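Local structure of galactan 1,3-beta-galactosidase (Phanerochaete chrysosporium, 7BYX) at residues T185-G190 against Y240-F245; V355-A360 against D422-Y427; A108-A113 against G126-L131; S54-W59 against V292-G297. The protein acts as an exo-beta-1,3-galactanase of glycoside hydrolase family 43, probably releasing galactose from beta-1,3-galactan, and carries a calcium-containing carbohydrate-binding module. The protein carries 1 engineered substitution. One frame throughout, in Å; residues are numbered along the deposited sequence.

Contact 1: residues T185-G190 against Y240-F245; sequences TLAAPG and YSQNAF. Engineered in segment 185-190: Ala-187 (natural residue Glu).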
loop_
_atom_site.group_PDB
_atom_site.type_symbol
_atom_site.label_atom_id
_atom_site.label_comp_id
_atom_site.label_asym_id
_atom_site.label_seq_id
_atom_site.Cartn_x
_atom_site.Cartn_y
_atom_site.Cartn_z
ATOM N N THR A 185 -4.204 19.494 -4.775
ATOM C CA THR A 185 -2.909 18.836 -4.535
ATOM C C THR A 185 -3.067 17.358 -4.186
ATOM O O THR A 185 -2.613 16.881 -3.145
ATOM C CB THR A 185 -2.085 19.552 -3.452
ATOM O OG1 THR A 185 -2.712 19.407 -2.167
ATOM C CG2 THR A 185 -1.904 21.034 -3.785
ATOM N N LEU A 186 -3.700 16.624 -5.102
ATOM C CA LEU A 186 -3.928 15.199 -4.925
ATOM C C LEU A 186 -2.868 14.374 -5.644
ATOM O O LEU A 186 -2.355 14.763 -6.697
ATOM C CB LEU A 186 -5.316 14.808 -5.432
ATOM C CG LEU A 186 -6.419 15.420 -4.575
ATOM C CD1 LEU A 186 -7.775 14.954 -5.083
ATOM C CD2 LEU A 186 -6.189 15.035 -3.112
ATOM N N ALA A 187 -2.558 13.213 -5.072
ATOM C CA ALA A 187 -1.631 12.261 -5.679
ATOM C C ALA A 187 -2.205 10.858 -5.521
ATOM O O ALA A 187 -3.274 10.661 -4.932
ATOM C CB ALA A 187 -0.236 12.359 -5.056
ATOM N N ALA A 188 -1.496 9.883 -6.083
ATOM C CA ALA A 188 -1.786 8.457 -5.958
ATOM C C ALA A 188 -3.281 8.121 -6.119
ATOM O O ALA A 188 -3.862 7.476 -5.249
ATOM C CB ALA A 188 -1.256 7.928 -4.628
ATOM N N PRO A 189 -3.906 8.529 -7.227
ATOM C CA PRO A 189 -5.357 8.327 -7.358
ATOM C C PRO A 189 -5.752 6.895 -7.681
ATOM O O PRO A 189 -4.970 6.090 -8.186
ATOM C CB PRO A 189 -5.740 9.249 -8.521
ATOM C CG PRO A 189 -4.500 9.338 -9.338
ATOM C CD PRO A 189 -3.348 9.257 -8.385
ATOM N N GLY A 190 -7.016 6.606 -7.398
ATOM C CA GLY A 190 -7.682 5.409 -7.880
ATOM C C GLY A 190 -9.168 5.661 -7.790
ATOM O O GLY A 190 -9.620 6.485 -6.988
ATOM N N TYR A 240 0.058 4.508 7.989
ATOM C CA TYR A 240 1.366 4.631 7.337
ATOM C C TYR A 240 1.387 3.910 5.983
ATOM O O TYR A 240 2.008 2.858 5.821
ATOM C CB TYR A 240 2.499 4.098 8.230
ATOM C CG TYR A 240 3.875 4.703 7.939
ATOM C CD1 TYR A 240 4.341 4.860 6.631
ATOM C CD2 TYR A 240 4.688 5.143 8.964
ATOM C CE1 TYR A 240 5.571 5.412 6.371
ATOM C CE2 TYR A 240 5.921 5.697 8.706
ATOM C CZ TYR A 240 6.362 5.824 7.422
ATOM O OH TYR A 240 7.599 6.380 7.204
ATOM N N SER A 241 0.713 4.505 5.007
ATOM C CA SER A 241 0.748 3.965 3.648
ATOM C C SER A 241 0.340 5.064 2.671
ATOM O O SER A 241 -0.036 6.172 3.070
ATOM C CB SER A 241 -0.135 2.717 3.502
ATOM O OG SER A 241 -1.503 3.019 3.625
ATOM N N GLN A 242 0.455 4.753 1.378
ATOM C CA GLN A 242 -0.031 5.626 0.312
ATOM C C GLN A 242 -0.773 4.776 -0.710
ATOM O O GLN A 242 -0.304 3.695 -1.078
ATOM C CB GLN A 242 1.104 6.400 -0.377
ATOM C CG GLN A 242 0.601 7.502 -1.346
ATOM C CD GLN A 242 1.746 8.176 -2.138
ATOM O OE1 GLN A 242 2.818 7.588 -2.343
ATOM N NE2 GLN A 242 1.509 9.413 -2.586
ATOM N N ASN A 243 -1.929 5.270 -1.149
ATOM C CA ASN A 243 -2.768 4.552 -2.098
ATOM C C ASN A 243 -1.984 4.142 -3.343
ATOM O O ASN A 243 -1.122 4.885 -3.827
ATOM C CB ASN A 243 -3.948 5.442 -2.491
ATOM C CG ASN A 243 -5.014 4.697 -3.280
ATOM O OD1 ASN A 243 -5.470 3.623 -2.883
ATOM N ND2 ASN A 243 -5.410 5.267 -4.415
ATOM N N ALA A 244 -2.302 2.961 -3.874
ATOM C CA ALA A 244 -1.710 2.501 -5.136
ATOM C C ALA A 244 -2.781 2.004 -6.099
ATOM O O ALA A 244 -2.807 2.393 -7.273
ATOM C CB ALA A 244 -0.688 1.377 -4.899
ATOM N N PHE A 245 -3.659 1.134 -5.611
ATOM C CA PHE A 245 -4.713 0.543 -6.426
ATOM C C PHE A 245 -5.878 0.160 -5.531
ATOM O O PHE A 245 -5.688 -0.390 -4.438
ATOM C CB PHE A 245 -4.244 -0.701 -7.186
ATOM C CG PHE A 245 -5.112 -1.073 -8.354
ATOM C CD1 PHE A 245 -4.871 -0.540 -9.616
ATOM C CD2 PHE A 245 -6.148 -1.984 -8.206
ATOM C CE1 PHE A 245 -5.677 -0.895 -10.726
ATOM C CE2 PHE A 245 -6.945 -2.354 -9.301
ATOM C CZ PHE A 245 -6.713 -1.797 -10.563
HETATM O O HOH W 1 -4.898 3.438 -8.888
#
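Asn-243 reaches over to Ala-188 with its amide: ND2 donates to Ala-188 O at 2.8 Å, nearly straight (164° at the hydrogen), and the acceptor lies close to the plane of the amide. With CG anti to the backbone N (chi1 -170°), ND2 meets the corner of the chain at Ala-188 and also serves Asp-246 OD2. Packing is tightest beside this bond, where Ala-188 CB sits 3.1 Å from Asn-243 O and 3.7 Å from Gln-242 NE2. The two segments start the innermost strands of successive blades in the five-bladed beta-propeller of family 43. Gln-242 belongs to the galactose site, its amide held by Trp-260 and Ser-203; the engineered Ala-187 (naturally Glu) brings CB no closer than 4.2 Å to Gln-242 NE2. Replacing Asn-243 by alanine would probably leave Ala-188 O and Asp-246 OD2 without their shared amide donor. Beyond the corner the link is looser: a water spans the backbones, donating to Pro-189 O at 2.7 Å and to Ala-244 O at 2.8 Å.

Contact 2: residues V355-A360 against D422-Y427; sequences VALYFA and DKIIVY. With CA (calcium ion), chain T.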
loop_
_atom_site.group_PDB
_atom_site.type_symbol
_atom_site.label_atom_id
_atom_site.label_comp_id
_atom_site.label_asym_id
_atom_site.label_seq_id
_atom_site.Cartn_x
_atom_site.Cartn_y
_atom_site.Cartn_z
ATOM N N VAL A 355 2.029 -12.029 15.035
ATOM C CA VAL A 355 1.799 -11.183 16.197
ATOM C C VAL A 355 1.897 -9.740 15.729
ATOM O O VAL A 355 2.906 -9.346 15.129
ATOM C CB VAL A 355 2.803 -11.448 17.340
ATOM C CG1 VAL A 355 2.422 -10.637 18.566
ATOM C CG2 VAL A 355 2.878 -12.926 17.681
ATOM N N ALA A 356 0.863 -8.954 15.994
ATOM C CA ALA A 356 0.892 -7.546 15.657
ATOM C C ALA A 356 1.380 -6.742 16.862
ATOM O O ALA A 356 0.886 -6.911 17.978
ATOM C CB ALA A 356 -0.489 -7.082 15.191
ATOM N N LEU A 357 2.367 -5.887 16.629
ATOM C CA LEU A 357 2.941 -5.014 17.652
ATOM C C LEU A 357 2.346 -3.624 17.460
ATOM O O LEU A 357 2.595 -2.982 16.442
ATOM C CB LEU A 357 4.467 -4.972 17.522
ATOM C CG LEU A 357 5.351 -6.024 18.212
ATOM C CD1 LEU A 357 4.702 -7.401 18.193
ATOM C CD2 LEU A 357 6.795 -6.075 17.657
ATOM N N TYR A 358 1.547 -3.176 18.423
ATOM C CA TYR A 358 0.948 -1.844 18.418
ATOM C C TYR A 358 1.850 -0.887 19.201
ATOM O O TYR A 358 2.126 -1.121 20.378
ATOM C CB TYR A 358 -0.462 -1.889 19.021
ATOM C CG TYR A 358 -1.476 -2.439 18.049
ATOM C CD1 TYR A 358 -1.451 -3.780 17.684
ATOM C CD2 TYR A 358 -2.422 -1.616 17.460
ATOM C CE1 TYR A 358 -2.336 -4.291 16.782
ATOM C CE2 TYR A 358 -3.321 -2.120 16.559
ATOM C CZ TYR A 358 -3.262 -3.464 16.218
ATOM O OH TYR A 358 -4.130 -3.994 15.313
ATOM N N PHE A 359 2.295 0.197 18.560
ATOM C CA PHE A 359 3.312 1.042 19.167
ATOM C C PHE A 359 3.129 2.484 18.722
ATOM O O PHE A 359 2.599 2.743 17.639
ATOM C CB PHE A 359 4.720 0.567 18.782
ATOM C CG PHE A 359 5.013 0.737 17.320
ATOM C CD1 PHE A 359 5.532 1.938 16.832
ATOM C CD2 PHE A 359 4.721 -0.281 16.423
ATOM C CE1 PHE A 359 5.780 2.104 15.483
ATOM C CE2 PHE A 359 4.953 -0.118 15.073
ATOM C CZ PHE A 359 5.487 1.074 14.603
ATOM N N ALA A 360 3.598 3.420 19.559
ATOM C CA ALA A 360 3.803 4.814 19.177
ATOM C C ALA A 360 5.296 5.132 19.056
ATOM O O ALA A 360 6.104 4.702 19.886
ATOM C CB ALA A 360 3.175 5.758 20.196
ATOM N N ASP A 422 2.237 -0.403 23.018
ATOM C CA ASP A 422 0.873 -0.208 23.510
ATOM C C ASP A 422 0.253 -1.533 23.922
ATOM O O ASP A 422 -0.164 -1.709 25.072
ATOM C CB ASP A 422 0.029 0.464 22.420
ATOM C CG ASP A 422 -1.424 0.697 22.841
ATOM O OD1 ASP A 422 -1.783 0.418 24.004
ATOM O OD2 ASP A 422 -2.220 1.168 21.998
ATOM N N LYS A 423 0.191 -2.467 22.986
ATOM C CA LYS A 423 -0.323 -3.807 23.209
ATOM C C LYS A 423 0.160 -4.657 22.050
ATOM O O LYS A 423 0.798 -4.160 21.113
ATOM C CB LYS A 423 -1.851 -3.813 23.309
ATOM C CG LYS A 423 -2.560 -3.422 22.002
ATOM C CD LYS A 423 -3.951 -4.026 21.957
ATOM C CE LYS A 423 -4.783 -3.505 20.796
ATOM N NZ LYS A 423 -6.072 -4.285 20.769
ATOM N N ILE A 424 -0.145 -5.950 22.127
ATOM C CA ILE A 424 0.114 -6.904 21.062
ATOM C C ILE A 424 -1.155 -7.721 20.862
ATOM O O ILE A 424 -1.996 -7.853 21.762
ATOM C CB ILE A 424 1.313 -7.851 21.358
ATOM C CG1 ILE A 424 0.992 -8.797 22.518
ATOM C CG2 ILE A 424 2.605 -7.078 21.644
ATOM C CD1 ILE A 424 1.963 -9.937 22.645
ATOM N N ILE A 425 -1.289 -8.267 19.655
ATOM C CA ILE A 425 -2.376 -9.176 19.328
ATOM C C ILE A 425 -1.768 -10.428 18.722
ATOM O O ILE A 425 -1.023 -10.348 17.735
ATOM C CB ILE A 425 -3.394 -8.552 18.362
ATOM C CG1 ILE A 425 -3.787 -7.148 18.826
ATOM C CG2 ILE A 425 -4.607 -9.468 18.237
ATOM C CD1 ILE A 425 -4.831 -6.487 17.926
ATOM N N VAL A 426 -2.082 -11.574 19.305
ATOM C CA VAL A 426 -1.574 -12.860 18.856
ATOM C C VAL A 426 -2.653 -13.507 18.005
ATOM O O VAL A 426 -3.763 -13.754 18.493
ATOM C CB VAL A 426 -1.190 -13.762 20.044
ATOM C CG1 VAL A 426 -0.668 -15.096 19.544
ATOM C CG2 VAL A 426 -0.157 -13.088 20.910
ATOM N N TYR A 427 -2.335 -13.766 16.734
ATOM C CA TYR A 427 -3.308 -14.308 15.792
ATOM C C TYR A 427 -3.092 -15.786 15.559
ATOM O O TYR A 427 -2.014 -16.326 15.805
ATOM C CB TYR A 427 -3.240 -13.588 14.449
ATOM C CG TYR A 427 -3.755 -12.190 14.495
ATOM C CD1 TYR A 427 -5.110 -11.929 14.342
ATOM C CD2 TYR A 427 -2.885 -11.118 14.697
ATOM C CE1 TYR A 427 -5.593 -10.626 14.390
ATOM C CE2 TYR A 427 -3.350 -9.828 14.730
ATOM C CZ TYR A 427 -4.708 -9.588 14.579
ATOM O OH TYR A 427 -5.172 -8.308 14.626
ATOM O OXT TYR A 427 -3.996 -16.464 15.079
HETATM CA CA CA T . -2.087 -0.265 26.205
#
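Ala-356 and Ile-425 exchange two backbone hydrogen bonds, pairing antiparallel strands inside one sheet of the beta-sandwich that forms the carbohydrate-binding module. Val-355, Leu-357, Ile-424 and Val-426 point to the same face, where strand 404-410 of the other sheet brings Phe-410 against Leu-357 and Ile-424, and Ile-408 against Ile-424. Leu-357 and Ile-424 lie side by side, Leu-357 CD1 to Ile-424 CG2 at 4.1 Å, whereas Val-355 turns CG1 anti to its N (chi1 -174°) and sets it against Ile-424 CB.

The other face is built round two tyrosines. Ile-425 CD1 approaches Tyr-358 CE1 obliquely, at 3.5 Å. Ile-425 sends its two branches to different rings: CG1, beside the N (chi1 -47°), carries CD1 to Tyr-358, while CG2 rests over the rim of one Tyr-427 face. Ala-356 CB meets the Tyr-427 ring at its edge, 4.0 Å from CE2. Both tyrosine hydroxyls bond Asp-288 OD2, which ties the rings to a common partner. The extended Lys-423 chain lays CE over a face of Tyr-358; NZ bonds Ser-306 OG and stays 5.4 Å from the Tyr-358 ring centroid, at most a weak cation-pi attraction. Asp-422 and Lys-423 together oppose Tyr-358 in a classic beta bulge, and there Asp-422 grips the calcium ion twice, through OD1 at 2.3 Å and its backbone O at 2.7 Å.

Contact 3: residues A108-A113 against G126-L131; sequences AMVGVA and GSFKPL. With NAG (2-acetamido-2-deoxy-beta-D-glucopyranose), chain F; NAG (2-acetamido-2-deoxy-beta-D-glucopyranose), chain B.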
loop_
_atom_site.group_PDB
_atom_site.type_symbol
_atom_site.label_atom_id
_atom_site.label_comp_id
_atom_site.label_asym_id
_atom_site.label_seq_id
_atom_site.Cartn_x
_atom_site.Cartn_y
_atom_site.Cartn_z
ATOM N N ALA A 108 7.465 15.244 -16.300
ATOM C CA ALA A 108 6.028 15.159 -16.018
ATOM C C ALA A 108 5.228 14.618 -17.214
ATOM O O ALA A 108 4.284 15.255 -17.713
ATOM C CB ALA A 108 5.496 16.525 -15.570
ATOM N N MET A 109 5.573 13.403 -17.640
ATOM C CA MET A 109 4.891 12.791 -18.779
ATOM C C MET A 109 4.152 11.508 -18.391
ATOM O O MET A 109 4.321 10.964 -17.298
ATOM C CB MET A 109 5.876 12.483 -19.915
ATOM C CG MET A 109 6.432 13.691 -20.597
ATOM S SD MET A 109 7.635 13.236 -21.883
ATOM C CE MET A 109 8.108 14.878 -22.429
ATOM N N VAL A 110 3.318 11.030 -19.319
ATOM C CA VAL A 110 2.744 9.690 -19.272
ATOM C C VAL A 110 3.441 8.864 -20.339
ATOM O O VAL A 110 3.875 9.390 -21.371
ATOM C CB VAL A 110 1.213 9.657 -19.509
ATOM C CG1 VAL A 110 0.481 10.365 -18.411
ATOM C CG2 VAL A 110 0.864 10.268 -20.868
ATOM N N GLY A 111 3.526 7.562 -20.101
ATOM C CA GLY A 111 4.038 6.630 -21.087
ATOM C C GLY A 111 2.995 5.573 -21.390
ATOM O O GLY A 111 2.175 5.226 -20.533
ATOM N N VAL A 112 3.026 5.061 -22.625
ATOM C CA VAL A 112 2.071 4.057 -23.081
ATOM C C VAL A 112 2.826 2.890 -23.705
ATOM O O VAL A 112 3.845 3.086 -24.377
ATOM C CB VAL A 112 1.059 4.648 -24.086
ATOM C CG1 VAL A 112 0.052 3.567 -24.535
ATOM C CG2 VAL A 112 0.339 5.876 -23.492
ATOM N N ALA A 113 2.321 1.677 -23.483
ATOM C CA ALA A 113 2.901 0.466 -24.042
ATOM C C ALA A 113 1.807 -0.579 -24.202
ATOM O O ALA A 113 0.835 -0.598 -23.445
ATOM C CB ALA A 113 4.037 -0.066 -23.164
ATOM N N GLY A 126 6.045 5.340 -26.442
ATOM C CA GLY A 126 6.547 6.686 -26.254
ATOM C C GLY A 126 5.858 7.395 -25.101
ATOM O O GLY A 126 4.854 6.943 -24.553
ATOM N N SER A 127 6.421 8.548 -24.758
ATOM C CA SER A 127 5.958 9.357 -23.650
ATOM C C SER A 127 5.514 10.728 -24.148
ATOM O O SER A 127 5.959 11.198 -25.197
ATOM C CB SER A 127 7.066 9.507 -22.620
ATOM O OG SER A 127 7.384 8.241 -22.112
ATOM N N PHE A 128 4.639 11.381 -23.379
ATOM C CA PHE A 128 4.117 12.681 -23.788
ATOM C C PHE A 128 3.396 13.353 -22.625
ATOM O O PHE A 128 3.004 12.707 -21.651
ATOM C CB PHE A 128 3.175 12.555 -24.991
ATOM C CG PHE A 128 1.997 11.652 -24.755
ATOM C CD1 PHE A 128 2.079 10.290 -25.035
ATOM C CD2 PHE A 128 0.802 12.165 -24.267
ATOM C CE1 PHE A 128 0.994 9.449 -24.826
ATOM C CE2 PHE A 128 -0.292 11.338 -24.052
ATOM C CZ PHE A 128 -0.197 9.971 -24.328
ATOM N N LYS A 129 3.208 14.666 -22.761
ATOM C CA LYS A 129 2.408 15.439 -21.817
ATOM C C LYS A 129 0.956 15.454 -22.268
ATOM O O LYS A 129 0.668 15.990 -23.343
ATOM C CB LYS A 129 2.932 16.858 -21.712
ATOM C CG LYS A 129 4.321 16.937 -21.135
ATOM C CD LYS A 129 4.841 18.345 -21.134
ATOM C CE LYS A 129 4.427 19.080 -19.877
ATOM N NZ LYS A 129 5.327 18.711 -18.762
ATOM N N PRO A 130 0.018 14.904 -21.486
ATOM C CA PRO A 130 -1.371 14.763 -21.961
ATOM C C PRO A 130 -2.046 16.116 -22.105
ATOM O O PRO A 130 -2.063 16.918 -21.165
ATOM C CB PRO A 130 -2.041 13.920 -20.869
ATOM C CG PRO A 130 -1.256 14.189 -19.666
ATOM C CD PRO A 130 0.168 14.418 -20.104
ATOM N N LEU A 131 -2.582 16.367 -23.303
ATOM C CA LEU A 131 -3.169 17.662 -23.669
ATOM C C LEU A 131 -2.187 18.818 -23.434
ATOM O O LEU A 131 -2.603 19.964 -23.213
ATOM C CB LEU A 131 -4.484 17.920 -22.914
ATOM C CG LEU A 131 -5.618 16.896 -23.046
ATOM C CD1 LEU A 131 -6.835 17.291 -22.206
ATOM C CD2 LEU A 131 -6.019 16.721 -24.502
HETATM C C1 NAG F . 3.976 14.203 -28.914
HETATM C C2 NAG F . 4.812 15.242 -28.197
HETATM C C3 NAG F . 5.746 15.874 -29.164
HETATM C C4 NAG F . 6.643 14.799 -29.725
HETATM C C5 NAG F . 5.790 13.814 -30.543
HETATM C C6 NAG F . 6.614 12.716 -31.150
HETATM C C7 NAG F . 3.742 16.420 -26.131
HETATM C C8 NAG F . 2.701 17.428 -25.623
HETATM N N2 NAG F . 3.844 16.209 -27.589
HETATM O O3 NAG F . 6.528 16.925 -28.520
HETATM O O4 NAG F . 7.724 15.350 -30.495
HETATM O O5 NAG F . 4.768 13.188 -29.690
HETATM O O6 NAG F . 5.829 11.551 -31.243
HETATM O O7 NAG F . 4.448 15.846 -25.340
HETATM C C1 NAG B . -0.363 10.997 -28.153
HETATM C C2 NAG B . 0.750 10.365 -28.984
HETATM C C3 NAG B . 2.002 11.120 -28.834
HETATM C C4 NAG B . 1.832 12.558 -29.191
HETATM C C5 NAG B . 0.680 13.183 -28.408
HETATM C C6 NAG B . 0.430 14.590 -28.854
HETATM C C7 NAG B . 0.156 7.953 -29.030
HETATM C C8 NAG B . 0.324 6.486 -28.605
HETATM N N2 NAG B . 1.035 8.986 -28.508
HETATM O O3 NAG B . 3.005 10.509 -29.687
HETATM O O4 NAG B . 3.022 13.226 -28.784
HETATM O O5 NAG B . -0.568 12.425 -28.549
HETATM O O6 NAG B . -0.239 15.217 -27.792
HETATM O O7 NAG B . -0.708 8.300 -29.774
#
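Phe-128 is clamped between protein and sugar. Val-110 CG2 lies over one face of its ring, 3.7 Å from the centroid and 19° off the normal, and C1 of the NAG in chain B sits over the centre of the opposite face. Val-112 CG2 adds an oblique contact to Phe-128 CE1 at 3.9 Å. The phenylalanine CG is placed between the backbone N and the carbonyl carbon (chi1 58°), which brings the ring against Val-110 and Val-112. Beneath it, Val-110 and Phe-128 form a hydrogen-bonded antiparallel pair, Val-110 N to Phe-128 O and Phe-128 N to Val-110 O, each 2.9 Å, within the hairpin of strands 109-115 and 123-128 that makes the outer half of a propeller blade. A serine in place of Phe-128 would probably uncover Val-110 CG2 and take away the surface on which this sugar rests. Next along, Lys-129 N donates to O7 of the NAG in chain F at 3.1 Å, almost straight, so the backbone too holds the glycan; Asn-173, a glycosylated residue, touches Phe-128. The Lys-129 chain bends back past Met-109 to Ala-107 O and a salt bridge with Asp-134. Farther out, Trp-97 of strand 93-101 backs Val-110, Val-112 and Phe-128, while Leu-152 of the next blade meets Val-110 and Pro-130.

Contact 4: residues S54-W59 against V292-G297; sequences SDLVNW and VNVQAG. With NAG (2-acetamido-2-deoxy-beta-D-glucopyranose), chain E.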
loop_
_atom_site.group_PDB
_atom_site.type_symbol
_atom_site.label_atom_id
_atom_site.label_comp_id
_atom_site.label_asym_id
_atom_site.label_seq_id
_atom_site.Cartn_x
_atom_site.Cartn_y
_atom_site.Cartn_z
ATOM N N SER A 54 -4.031 -17.112 -8.702
ATOM C CA SER A 54 -5.434 -17.463 -8.844
ATOM C C SER A 54 -6.289 -16.964 -7.683
ATOM O O SER A 54 -7.509 -17.153 -7.703
ATOM C CB SER A 54 -5.571 -18.978 -8.949
ATOM O OG SER A 54 -5.430 -19.525 -7.643
ATOM N N ASP A 55 -5.679 -16.352 -6.661
ATOM C CA ASP A 55 -6.393 -16.093 -5.415
ATOM C C ASP A 55 -5.973 -14.798 -4.728
ATOM O O ASP A 55 -6.385 -14.570 -3.583
ATOM C CB ASP A 55 -6.197 -17.279 -4.462
ATOM C CG ASP A 55 -4.725 -17.473 -4.011
ATOM O OD1 ASP A 55 -3.792 -16.725 -4.410
ATOM O OD2 ASP A 55 -4.507 -18.399 -3.210
ATOM N N LEU A 56 -5.165 -13.957 -5.369
ATOM C CA LEU A 56 -4.688 -12.666 -4.876
ATOM C C LEU A 56 -3.684 -12.777 -3.748
ATOM O O LEU A 56 -3.351 -11.751 -3.149
ATOM C CB LEU A 56 -5.822 -11.756 -4.384
ATOM C CG LEU A 56 -6.653 -10.950 -5.368
ATOM C CD1 LEU A 56 -7.371 -9.844 -4.612
ATOM C CD2 LEU A 56 -5.828 -10.375 -6.509
ATOM N N VAL A 57 -3.200 -13.972 -3.406
ATOM C CA VAL A 57 -2.329 -14.044 -2.231
ATOM C C VAL A 57 -1.088 -14.879 -2.511
ATOM O O VAL A 57 -0.036 -14.655 -1.910
ATOM C CB VAL A 57 -3.078 -14.573 -0.989
ATOM C CG1 VAL A 57 -4.191 -13.633 -0.605
ATOM C CG2 VAL A 57 -3.630 -15.941 -1.240
ATOM N N ASN A 58 -1.184 -15.809 -3.446
ATOM C CA ASN A 58 -0.083 -16.712 -3.787
ATOM C C ASN A 58 0.422 -16.388 -5.204
ATOM O O ASN A 58 -0.090 -16.905 -6.195
ATOM C CB ASN A 58 -0.579 -18.148 -3.636
ATOM C CG ASN A 58 0.529 -19.164 -3.669
ATOM O OD1 ASN A 58 1.686 -18.870 -3.360
ATOM N ND2 ASN A 58 0.180 -20.382 -4.051
ATOM N N TRP A 59 1.438 -15.526 -5.283
ATOM C CA TRP A 59 1.896 -14.902 -6.526
ATOM C C TRP A 59 3.134 -15.611 -7.078
ATOM O O TRP A 59 4.073 -15.897 -6.331
ATOM C CB TRP A 59 2.217 -13.414 -6.299
ATOM C CG TRP A 59 1.017 -12.621 -5.851
ATOM C CD1 TRP A 59 0.660 -12.337 -4.563
ATOM C CD2 TRP A 59 -0.005 -12.053 -6.688
ATOM N NE1 TRP A 59 -0.520 -11.628 -4.543
ATOM C CE2 TRP A 59 -0.944 -11.432 -5.833
ATOM C CE3 TRP A 59 -0.217 -12.009 -8.078
ATOM C CZ2 TRP A 59 -2.082 -10.772 -6.320
ATOM C CZ3 TRP A 59 -1.357 -11.353 -8.565
ATOM C CH2 TRP A 59 -2.268 -10.743 -7.682
ATOM N N VAL A 292 -9.172 -13.476 1.937
ATOM C CA VAL A 292 -10.013 -12.988 0.856
ATOM C C VAL A 292 -10.500 -14.168 0.031
ATOM O O VAL A 292 -9.792 -15.166 -0.142
ATOM C CB VAL A 292 -9.259 -11.953 -0.012
ATOM C CG1 VAL A 292 -8.106 -12.599 -0.741
ATOM C CG2 VAL A 292 -10.205 -11.258 -0.971
ATOM N N ASN A 293 -11.736 -14.067 -0.436
ATOM C CA ASN A 293 -12.338 -15.013 -1.368
ATOM C C ASN A 293 -12.670 -14.155 -2.585
ATOM O O ASN A 293 -13.739 -13.534 -2.669
ATOM C CB ASN A 293 -13.550 -15.682 -0.740
ATOM C CG ASN A 293 -14.169 -16.730 -1.624
ATOM O OD1 ASN A 293 -13.922 -16.790 -2.833
ATOM N ND2 ASN A 293 -15.002 -17.559 -1.026
ATOM N N VAL A 294 -11.724 -14.069 -3.516
ATOM C CA VAL A 294 -11.840 -13.031 -4.532
ATOM C C VAL A 294 -12.902 -13.373 -5.575
ATOM O O VAL A 294 -13.493 -12.460 -6.172
ATOM C CB VAL A 294 -10.452 -12.747 -5.135
ATOM C CG1 VAL A 294 -9.856 -13.989 -5.791
ATOM C CG2 VAL A 294 -10.514 -11.583 -6.097
ATOM N N GLN A 295 -13.216 -14.657 -5.758
ATOM C CA GLN A 295 -14.302 -15.030 -6.662
ATOM C C GLN A 295 -15.658 -14.661 -6.072
ATOM O O GLN A 295 -16.521 -14.110 -6.767
ATOM C CB GLN A 295 -14.259 -16.527 -6.978
ATOM C CG GLN A 295 -12.949 -17.033 -7.602
ATOM C CD GLN A 295 -11.749 -16.944 -6.660
ATOM O OE1 GLN A 295 -10.649 -16.595 -7.085
ATOM N NE2 GLN A 295 -11.963 -17.249 -5.373
ATOM N N ALA A 296 -15.870 -14.963 -4.789
ATOM C CA ALA A 296 -17.087 -14.551 -4.107
ATOM C C ALA A 296 -17.094 -13.069 -3.751
ATOM O O ALA A 296 -18.138 -12.549 -3.359
ATOM C CB ALA A 296 -17.290 -15.387 -2.835
ATOM N N GLY A 297 -15.961 -12.385 -3.856
ATOM C CA GLY A 297 -15.914 -10.982 -3.479
ATOM C C GLY A 297 -16.139 -10.746 -2.000
ATOM O O GLY A 297 -16.793 -9.767 -1.624
HETATM C C1 NAG E . 1.187 -21.389 -4.130
HETATM C C2 NAG E . 0.805 -22.623 -3.323
HETATM C C3 NAG E . 1.724 -23.767 -3.547
HETATM C C4 NAG E . 2.068 -23.986 -5.001
HETATM C C5 NAG E . 2.516 -22.706 -5.702
HETATM C C6 NAG E . 2.772 -22.973 -7.154
HETATM C C7 NAG E . -0.453 -22.018 -1.196
HETATM C C8 NAG E . -0.451 -21.607 0.281
HETATM N N2 NAG E . 0.825 -22.232 -1.875
HETATM O O3 NAG E . 1.072 -24.958 -3.024
HETATM O O4 NAG E . 3.156 -24.902 -5.082
HETATM O O5 NAG E . 1.485 -21.671 -5.575
HETATM O O6 NAG E . 1.551 -23.165 -7.818
HETATM O O7 NAG E . -1.480 -22.161 -1.790
HETATM O O HOH W 2 -9.261 -15.577 -2.965
#
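Val-294 is the main bump, its two methyls dividing between Asp-55 and Leu-56: CG2 presses on Leu-56 CD1 at 3.9 Å, the two side chains crossing at about a right angle, while CG1 rests on the backbone of Asp-55, 4.1 Å from CA. Val-292 CG1, set between the backbone N and the carbonyl carbon (chi1 66°), fits the notch between Asp-55 O and Val-57 CG1, where the two valines slide past each other at 4.1 Å (CG1 to CG1). No direct hydrogen bond crosses; instead a water wedges in, donating to Asp-55 O and Val-292 O and accepting from Val-294 N. Within the loop, Asp-55 OD1 accepts from Val-57 N at 3.0 Å, an Asx turn, and from Asn-58 N at 2.9 Å, an Asx motif; Asn-58 carries its N-linked sugar. The loop connects strands 48-53 and 60-61, and Val-292 and Val-294 belong to the hairpin 290-293/298-301; Phe-31 of strand 30-36 supports Leu-56 and Val-294, and strand 242-249 brings Leu-247 to Leu-56 and Leu-249 to Val-292.

In the fold
Contacts 1, 2 and 3 are buried, and contact 4 lies at the surface. Contact 1 ties two propeller blades with one side-chain amide bond and a water, whereas contact 2 zips neighbouring strands of one sandwich sheet with a ladder of backbone bonds interrupted by a bulge. Contact 3 is also a strand pair within one sheet, yet it lies at the outer edge of its blade, about 44 Å from contact 2 between centres; its aromatic ring is covered on one face by glycan, whereas contact 2 packs against protein and at one end binds calcium. Contact 4 joins a loop of the first blade to a hairpin by methyl packing and a water. Strand 242-249 serves two of them: its start takes part in contact 1, and its later leucines support contact 4.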